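Amino acid ABC superfamily ATP binding cassette transporter, binding protein (Streptococcus pneumoniae, PDB 4H5G) binds L-arginine and probably delivers it, as the substrate-binding protein, to an amino acid ABC transporter for uptake. Local coordinates at residues Ile96-Asn101 / Gly226-Tyr231; Thr151-Ala156 / Leu176-Lys181. One frame throughout, in Å; residues are numbered along the deposited sequence.

Interaction 1: residues Ile96-Asn101 / Gly226-Tyr231; sequences IPYYEN and GTYQSY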
ATOM      1  N   ILE A  96       5.760  12.051  -8.220  1.00 20.45           N
ATOM      2  CA  ILE A  96       6.340  12.538  -6.972  1.00 19.73           C
ATOM      3  C   ILE A  96       5.688  11.768  -5.813  1.00 17.91           C
ATOM      4  O   ILE A  96       4.574  11.266  -5.941  1.00 20.10           O
ATOM      5  CB  ILE A  96       6.132  14.059  -6.815  1.00 17.62           C
ATOM      6  CG1 ILE A  96       4.641  14.399  -6.746  1.00 21.54           C
ATOM      7  CG2 ILE A  96       6.869  14.813  -7.940  1.00 19.32           C
ATOM      8  CD1 ILE A  96       4.350  15.902  -6.556  1.00 20.49           C
ATOM      9  N   PRO A  97       6.379  11.661  -4.665  1.00 15.95           N
ATOM     10  CA  PRO A  97       5.764  10.927  -3.550  1.00 18.11           C
ATOM     11  C   PRO A  97       4.454  11.595  -3.122  1.00 16.71           C
ATOM     12  O   PRO A  97       4.386  12.827  -3.142  1.00 18.35           O
ATOM     13  CB  PRO A  97       6.773  11.111  -2.411  1.00 22.19           C
ATOM     14  CG  PRO A  97       8.043  11.455  -3.058  1.00 26.62           C
ATOM     15  CD  PRO A  97       7.745  12.117  -4.362  1.00 22.46           C
ATOM     16  N   TYR A  98       3.447  10.813  -2.747  1.00 17.36           N
ATOM     17  CA  TYR A  98       2.246  11.396  -2.151  1.00 18.54           C
ATOM     18  C   TYR A  98       2.174  11.200  -0.643  1.00 19.05           C
ATOM     19  O   TYR A  98       1.471  11.934   0.055  1.00 17.86           O
ATOM     20  CB  TYR A  98       0.970  10.873  -2.833  1.00 15.83           C
ATOM     21  CG  TYR A  98       0.744   9.381  -2.779  1.00 15.99           C
ATOM     22  CD1 TYR A  98       0.155   8.791  -1.669  1.00 21.13           C
ATOM     23  CD2 TYR A  98       1.083   8.560  -3.861  1.00 16.18           C
ATOM     24  CE1 TYR A  98      -0.087   7.426  -1.617  1.00 19.28           C
ATOM     25  CE2 TYR A  98       0.839   7.175  -3.819  1.00 16.09           C
ATOM     26  CZ  TYR A  98       0.249   6.629  -2.694  1.00 18.11           C
ATOM     27  OH  TYR A  98      -0.017   5.262  -2.639  1.00 17.40           O
ATOM     28  N   TYR A  99       2.900  10.204  -0.132  1.00 16.34           N
ATOM     29  CA  TYR A  99       2.962   9.968   1.313  1.00 17.35           C
ATOM     30  C   TYR A  99       4.188   9.139   1.673  1.00 18.46           C
ATOM     31  O   TYR A  99       4.532   8.190   0.972  1.00 25.04           O
ATOM     32  CB  TYR A  99       1.705   9.231   1.799  1.00 18.13           C
ATOM     33  CG  TYR A  99       1.441   9.402   3.284  1.00 18.32           C
ATOM     34  CD1 TYR A  99       1.072  10.634   3.803  1.00 16.07           C
ATOM     35  CD2 TYR A  99       1.558   8.337   4.166  1.00 19.16           C
ATOM     36  CE1 TYR A  99       0.828  10.810   5.159  1.00 20.66           C
ATOM     37  CE2 TYR A  99       1.318   8.507   5.524  1.00 18.77           C
ATOM     38  CZ  TYR A  99       0.954   9.746   6.009  1.00 20.90           C
ATOM     39  OH  TYR A  99       0.701   9.924   7.357  1.00 20.23           O
ATOM     40  N   GLU A 100       4.820   9.493   2.785  1.00 17.48           N
ATOM     41  CA  GLU A 100       5.991   8.772   3.261  1.00 19.47           C
ATOM     42  C   GLU A 100       5.726   8.290   4.682  1.00 19.28           C
ATOM     43  O   GLU A 100       5.276   9.051   5.537  1.00 19.00           O
ATOM     44  CB  GLU A 100       7.229   9.668   3.223  1.00 23.15           C
ATOM     45  CG  GLU A 100       8.458   9.019   3.835  1.00 24.90           C
ATOM     46  CD  GLU A 100       9.708   9.855   3.657  1.00 39.31           C
ATOM     47  OE1 GLU A 100       9.666  10.842   2.896  1.00 31.41           O
ATOM     48  OE2 GLU A 100      10.731   9.518   4.278  1.00 44.95           O
ATOM     49  N   ASN A 101       5.990   7.011   4.928  1.00 18.26           N
ATOM     50  CA  ASN A 101       5.762   6.438   6.254  1.00 22.27           C
ATOM     51  C   ASN A 101       6.807   5.385   6.609  1.00 21.47           C
ATOM     52  O   ASN A 101       7.626   5.000   5.767  1.00 21.46           O
ATOM     53  CB  ASN A 101       4.346   5.858   6.354  1.00 18.22           C
ATOM     54  CG  ASN A 101       4.062   4.841   5.287  1.00 23.26           C
ATOM     55  OD1 ASN A 101       3.369   5.124   4.301  1.00 21.00           O
ATOM     56  ND2 ASN A 101       4.607   3.640   5.460  1.00 19.38           N
ATOM     57  N   GLY A 226      -2.681  19.418   2.742  1.00 18.09           N
ATOM     58  CA  GLY A 226      -2.746  18.398   3.782  1.00 18.97           C
ATOM     59  C   GLY A 226      -3.805  17.339   3.523  1.00 22.74           C
ATOM     60  O   GLY A 226      -4.206  16.607   4.428  1.00 19.97           O
ATOM     61  N   THR A 227      -4.242  17.244   2.274  1.00 18.45           N
ATOM     62  CA  THR A 227      -5.425  16.448   1.934  1.00 18.67           C
ATOM     63  C   THR A 227      -5.176  14.949   2.013  1.00 18.94           C
ATOM     64  O   THR A 227      -6.076  14.179   2.372  1.00 19.74           O
ATOM     65  CB  THR A 227      -5.939  16.818   0.524  1.00 21.58           C
ATOM     66  OG1 THR A 227      -6.100  18.244   0.452  1.00 21.40           O
ATOM     67  CG2 THR A 227      -7.293  16.166   0.248  1.00 21.38           C
ATOM     68  N   TYR A 228      -3.975  14.509   1.655  1.00 17.64           N
ATOM     69  CA  TYR A 228      -3.732  13.066   1.695  1.00 18.65           C
ATOM     70  C   TYR A 228      -3.766  12.587   3.152  1.00 17.46           C
ATOM     71  O   TYR A 228      -4.388  11.564   3.465  1.00 17.66           O
ATOM     72  CB  TYR A 228      -2.446  12.626   0.965  1.00 18.37           C
ATOM     73  CG  TYR A 228      -2.477  11.120   0.764  1.00 15.96           C
ATOM     74  CD1 TYR A 228      -3.085  10.563  -0.350  1.00 18.05           C
ATOM     75  CD2 TYR A 228      -1.985  10.264   1.737  1.00 17.33           C
ATOM     76  CE1 TYR A 228      -3.158   9.178  -0.515  1.00 16.66           C
ATOM     77  CE2 TYR A 228      -2.053   8.880   1.588  1.00 18.51           C
ATOM     78  CZ  TYR A 228      -2.643   8.348   0.464  1.00 18.09           C
ATOM     79  OH  TYR A 228      -2.709   6.970   0.332  1.00 18.90           O
ATOM     80  N   GLN A 229      -3.138  13.350   4.044  1.00 16.08           N
ATOM     81  CA  GLN A 229      -3.253  13.081   5.485  1.00 18.39           C
ATOM     82  C   GLN A 229      -4.718  13.055   5.907  1.00 19.28           C
ATOM     83  O   GLN A 229      -5.142  12.163   6.630  1.00 20.66           O
ATOM     84  CB  GLN A 229      -2.480  14.131   6.300  1.00 14.62           C
ATOM     85  CG  GLN A 229      -2.540  13.938   7.826  1.00 17.31           C
ATOM     86  CD  GLN A 229      -1.871  12.663   8.304  1.00 24.70           C
ATOM     87  OE1 GLN A 229      -2.304  12.046   9.294  1.00 26.26           O
ATOM     88  NE2 GLN A 229      -0.804  12.260   7.620  1.00 16.83           N
ATOM     89  N   SER A 230      -5.499  14.024   5.443  1.00 18.78           N
ATOM     90  CA  SER A 230      -6.925  14.050   5.790  1.00 21.36           C
ATOM     91  C   SER A 230      -7.676  12.819   5.261  1.00 20.13           C
ATOM     92  O   SER A 230      -8.568  12.282   5.935  1.00 20.03           O
ATOM     93  CB  SER A 230      -7.579  15.343   5.299  1.00 21.39           C
ATOM     94  OG  SER A 230      -7.103  16.460   6.030  1.00 21.21           O
ATOM     95  N   TYR A 231      -7.327  12.391   4.055  1.00 18.60           N
ATOM     96  CA  TYR A 231      -7.931  11.182   3.466  1.00 18.09           C
ATOM     97  C   TYR A 231      -7.637   9.959   4.322  1.00 17.91           C
ATOM     98  O   TYR A 231      -8.503   9.105   4.511  1.00 17.54           O
ATOM     99  CB  TYR A 231      -7.345  10.895   2.075  1.00 17.55           C
ATOM    100  CG  TYR A 231      -7.774  11.772   0.913  1.00 20.11           C
ATOM    101  CD1 TYR A 231      -8.917  12.557   0.959  1.00 23.94           C
ATOM    102  CD2 TYR A 231      -7.022  11.774  -0.263  1.00 22.24           C
ATOM    103  CE1 TYR A 231      -9.290  13.340  -0.149  1.00 25.26           C
ATOM    104  CE2 TYR A 231      -7.387  12.537  -1.355  1.00 21.90           C
ATOM    105  CZ  TYR A 231      -8.511  13.314  -1.294  1.00 21.41           C
ATOM    106  OH  TYR A 231      -8.841  14.071  -2.407  1.00 30.32           O
TER
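Tyr98, Tyr99 and Tyr228 form an aromatic cluster where the loop 96-101 faces the start of helix 227-235. Tyr98 sets CD1 over one face of the Tyr228 ring, near its rim, and the rings meet obliquely. Tyr98 CD1 is 3.5 Å from Tyr228 CE1. The two planes are inclined at 52°, and CE1 of Tyr98 comes within 3.4 Å of Tyr228 CZ. Tyr99 comes obliquely against the CD2-CE2 side of the Tyr228 ring, from the same side of its plane as Tyr98. Tyr99 CD1 lies 3.7 Å from Tyr228 CD2, and Tyr99 CB also rests near CD2 and CE2. Here the planes differ by 38°, with ring centroids 5.5 Å apart. With CG set anti to the backbone N (chi1 -166°), the Tyr228 ring leaves the helix toward the loop and has both loop tyrosines on one side of its plane.

The protein has the type II periplasmic binding protein fold, in which two lobes close on a ligand. This contact joins a loop that precedes strand 103-108 to a helix near the end of the chain. The Tyr98 side chain is about 8 Å from the bound arginine.

Polar groups lie at the ends of the rings. The hydroxyl of Tyr228 is hydrogen-bonded to Asp41, which also has a weak bond with the Tyr98 hydroxyl. The Gln229 chain bends at chi2, which brings its amide to the edge of the Tyr99 ring, beside the hydroxyl. At the helix start, Gly226 serves as N-cap. It also ends the preceding helix 209-225 with a Schellman motif.

Interaction 2: residues Thr151-Ala156 / Leu176-Lys181; sequences TNMGEA and LSYAAK. With SO4 (sulfate ion), chain C.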
ATOM      1  N   THR A 151       0.359 -14.046  -0.123  1.00 21.90           N
ATOM      2  CA  THR A 151      -0.115 -13.160  -1.188  1.00 20.24           C
ATOM      3  C   THR A 151      -0.963 -11.996  -0.667  1.00 25.63           C
ATOM      4  O   THR A 151      -0.776 -10.858  -1.079  1.00 20.19           O
ATOM      5  CB  THR A 151      -0.936 -13.960  -2.215  1.00 26.27           C
ATOM      6  OG1 THR A 151      -0.119 -15.000  -2.770  1.00 23.66           O
ATOM      7  CG2 THR A 151      -1.411 -13.065  -3.330  1.00 27.09           C
ATOM      8  N   ASN A 152      -1.893 -12.292   0.238  1.00 21.57           N
ATOM      9  CA  ASN A 152      -2.897 -11.336   0.739  0.50 21.18           C
ATOM     10  C   ASN A 152      -2.567 -10.902   2.169  1.00 21.41           C
ATOM     11  O   ASN A 152      -2.317 -11.757   3.020  1.00 20.52           O
ATOM     12  CB  ASN A 152      -4.279 -12.015   0.724  0.50 22.51           C
ATOM     13  CG  ASN A 152      -5.436 -11.058   1.025  0.50 30.91           C
ATOM     14  OD1 ASN A 152      -5.728 -10.731   2.186  0.50 25.18           O
ATOM     15  ND2 ASN A 152      -6.128 -10.645  -0.023  0.50 34.84           N
ATOM     16  N   MET A 153      -2.581  -9.599   2.446  1.00 19.75           N
ATOM     17  CA  MET A 153      -2.258  -9.110   3.796  1.00 21.26           C
ATOM     18  C   MET A 153      -3.266  -9.567   4.846  1.00 23.92           C
ATOM     19  O   MET A 153      -2.894  -9.824   5.991  1.00 22.52           O
ATOM     20  CB  MET A 153      -2.109  -7.580   3.827  1.00 19.40           C
ATOM     21  CG  MET A 153      -1.766  -7.034   5.227  1.00 22.88           C
ATOM     22  SD  MET A 153      -0.276  -7.785   5.935  1.00 24.40           S
ATOM     23  CE  MET A 153       0.968  -7.077   4.870  1.00 18.65           C
ATOM     24  N   GLY A 154      -4.538  -9.666   4.464  1.00 20.39           N
ATOM     25  CA  GLY A 154      -5.565 -10.149   5.385  1.00 26.01           C
ATOM     26  C   GLY A 154      -5.271 -11.556   5.866  1.00 26.94           C
ATOM     27  O   GLY A 154      -5.520 -11.894   7.031  1.00 26.59           O
ATOM     28  N   GLU A 155      -4.734 -12.386   4.972  1.00 20.94           N
ATOM     29  CA  GLU A 155      -4.377 -13.758   5.343  1.00 25.41           C
ATOM     30  C   GLU A 155      -3.192 -13.773   6.307  1.00 23.96           C
ATOM     31  O   GLU A 155      -3.160 -14.577   7.245  1.00 20.07           O
ATOM     32  CB  GLU A 155      -4.096 -14.617   4.098  1.00 23.39           C
ATOM     33  CG  GLU A 155      -3.536 -16.013   4.395  1.00 28.76           C
ATOM     34  CD  GLU A 155      -4.488 -16.911   5.181  1.00 42.06           C
ATOM     35  OE1 GLU A 155      -5.710 -16.650   5.188  1.00 43.11           O
ATOM     36  OE2 GLU A 155      -4.010 -17.895   5.794  1.00 42.44           O
ATOM     37  N   ALA A 156      -2.233 -12.875   6.096  1.00 19.25           N
ATOM     38  CA  ALA A 156      -1.103 -12.766   7.027  1.00 20.91           C
ATOM     39  C   ALA A 156      -1.609 -12.449   8.420  1.00 24.51           C
ATOM     40  O   ALA A 156      -1.182 -13.056   9.409  1.00 19.90           O
ATOM     41  CB  ALA A 156      -0.107 -11.709   6.558  1.00 19.94           C
ATOM     42  N   LEU A 176      -1.034   0.285  12.353  1.00 21.01           N
ATOM     43  CA  LEU A 176      -1.767   1.138  13.297  1.00 25.32           C
ATOM     44  C   LEU A 176      -3.266   0.917  13.175  1.00 27.81           C
ATOM     45  O   LEU A 176      -3.988   0.883  14.176  1.00 26.31           O
ATOM     46  CB  LEU A 176      -1.444   2.610  13.042  1.00 27.01           C
ATOM     47  CG  LEU A 176      -0.072   3.092  13.495  1.00 38.40           C
ATOM     48  CD1 LEU A 176       0.188   4.507  12.982  1.00 42.19           C
ATOM     49  CD2 LEU A 176       0.043   3.035  15.018  1.00 40.13           C
ATOM     50  N   SER A 177      -3.735   0.758  11.941  1.00 20.29           N
ATOM     51  CA  SER A 177      -5.160   0.538  11.693  1.00 24.19           C
ATOM     52  C   SER A 177      -5.622  -0.804  12.254  1.00 25.41           C
ATOM     53  O   SER A 177      -6.652  -0.875  12.927  1.00 25.24           O
ATOM     54  CB  SER A 177      -5.459   0.630  10.194  1.00 24.94           C
ATOM     55  OG  SER A 177      -6.826   0.365   9.943  1.00 29.98           O
ATOM     56  N   TYR A 178      -4.862  -1.867  11.984  1.00 18.80           N
ATOM     57  CA  TYR A 178      -5.200  -3.181  12.545  1.00 20.48           C
ATOM     58  C   TYR A 178      -5.249  -3.111  14.059  1.00 27.03           C
ATOM     59  O   TYR A 178      -6.150  -3.668  14.689  1.00 28.07           O
ATOM     60  CB  TYR A 178      -4.172  -4.238  12.132  1.00 19.80           C
ATOM     61  CG  TYR A 178      -4.418  -4.827  10.758  1.00 21.23           C
ATOM     62  CD1 TYR A 178      -5.594  -5.511  10.474  1.00 27.31           C
ATOM     63  CD2 TYR A 178      -3.466  -4.721   9.756  1.00 22.36           C
ATOM     64  CE1 TYR A 178      -5.819  -6.065   9.218  1.00 26.57           C
ATOM     65  CE2 TYR A 178      -3.682  -5.271   8.495  1.00 23.75           C
ATOM     66  CZ  TYR A 178      -4.862  -5.940   8.239  1.00 26.82           C
ATOM     67  OH  TYR A 178      -5.068  -6.486   6.990  1.00 35.22           O
ATOM     68  N   ALA A 179      -4.272  -2.421  14.640  1.00 23.64           N
ATOM     69  CA  ALA A 179      -4.197  -2.302  16.103  1.00 27.91           C
ATOM     70  C   ALA A 179      -5.372  -1.495  16.656  1.00 30.65           C
ATOM     71  O   ALA A 179      -5.902  -1.799  17.730  1.00 31.38           O
ATOM     72  CB  ALA A 179      -2.874  -1.691  16.523  1.00 26.60           C
ATOM     73  N   ALA A 180      -5.780  -0.472  15.914  1.00 26.16           N
ATOM     74  CA  ALA A 180      -6.855   0.418  16.360  1.00 30.51           C
ATOM     75  C   ALA A 180      -8.231  -0.235  16.267  1.00 35.88           C
ATOM     76  O   ALA A 180      -9.154   0.147  16.983  1.00 37.41           O
ATOM     77  CB  ALA A 180      -6.822   1.717  15.571  1.00 31.37           C
ATOM     78  N   LYS A 181      -8.364  -1.223  15.387  1.00 27.12           N
ATOM     79  CA  LYS A 181      -9.664  -1.830  15.114  1.00 27.65           C
ATOM     80  C   LYS A 181      -9.806  -3.232  15.701  1.00 32.64           C
ATOM     81  O   LYS A 181     -10.889  -3.808  15.661  1.00 34.46           O
ATOM     82  CB  LYS A 181      -9.936  -1.864  13.604  1.00 28.54           C
ATOM     83  CG  LYS A 181     -10.025  -0.480  12.960  1.00 33.72           C
ATOM     84  CD  LYS A 181     -10.366  -0.581  11.475  1.00 47.89           C
ATOM     85  CE  LYS A 181     -10.180   0.755  10.761  1.00 61.08           C
ATOM     86  NZ  LYS A 181     -10.388   0.640   9.281  1.00 60.63           N
TER
HETATM   87  S   SO4 C 301      -0.559 -17.933  -0.743  1.00 67.79           S
HETATM   88  O1  SO4 C 301      -0.383 -16.753   0.091  1.00 40.15           O
HETATM   89  O2  SO4 C 301       0.625 -18.787  -0.638  1.00 73.29           O
HETATM   90  O3  SO4 C 301      -1.740 -18.659  -0.276  1.00 72.56           O
HETATM   91  O4  SO4 C 301      -0.738 -17.535  -2.142  1.00 66.15           O
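The backbones of helix 153-162 and helix 172-181 stay well apart, 10.0 Å between the CA atoms of Gly154 and Tyr178 at their nearest. Tyr178 reaches across with its hydroxyl end, and its OH comes to 3.8 Å from Met153 CG. Met153 CG lies at the edge of the Tyr178 ring, near its plane, 4.2 Å from Tyr178 CE2. Tyr178 OH also lies 4.0 Å from Gly154 CA. Met153 sends CG out anti to its backbone N (chi1 -180°), then folds at chi2 and chi3. Both Met153 and Tyr178 also pack on Met170 of strand 167-171.

Asn152 is the N-cap of helix 153-162. In one of its two conformers, Asn152 OD1 accepts weak bonds from Gly154 N and Glu155 N, so this capping is tentative. Just before it, Thr151 grips a sulfate, probably from the crystallisation liquor. The bond from Thr151 N to sulfate O1 is nearly straight at 173°, and OG1 donates to O4.

The Met153 side chain is about 5 Å from the bound arginine, and its backbone N is hydrogen-bonded to Asp21. With the arginine so near, this helix start probably lines the interlobe cleft of a type II binding protein.

In the fold
Interaction 1 and interaction 2 lie about 20 Å apart between centres, with nearest atoms about 8 Å apart, and they do not touch. Along the chain, interaction 2 is nested within the loop that interaction 1 closes. The chain runs from loop 96-101 into strand 103-108 of the mixed five-stranded sheet. Helices 153-162 and 172-181 of interaction 2 flank strand 167-171 of that sheet in sequence. The chain later returns through helix 209-225 to helix 227-235 at interaction 1. The bound arginine lies between the two contacts. This placement fits a two-lobed binding protein, with packing on both sides of its ligand cleft.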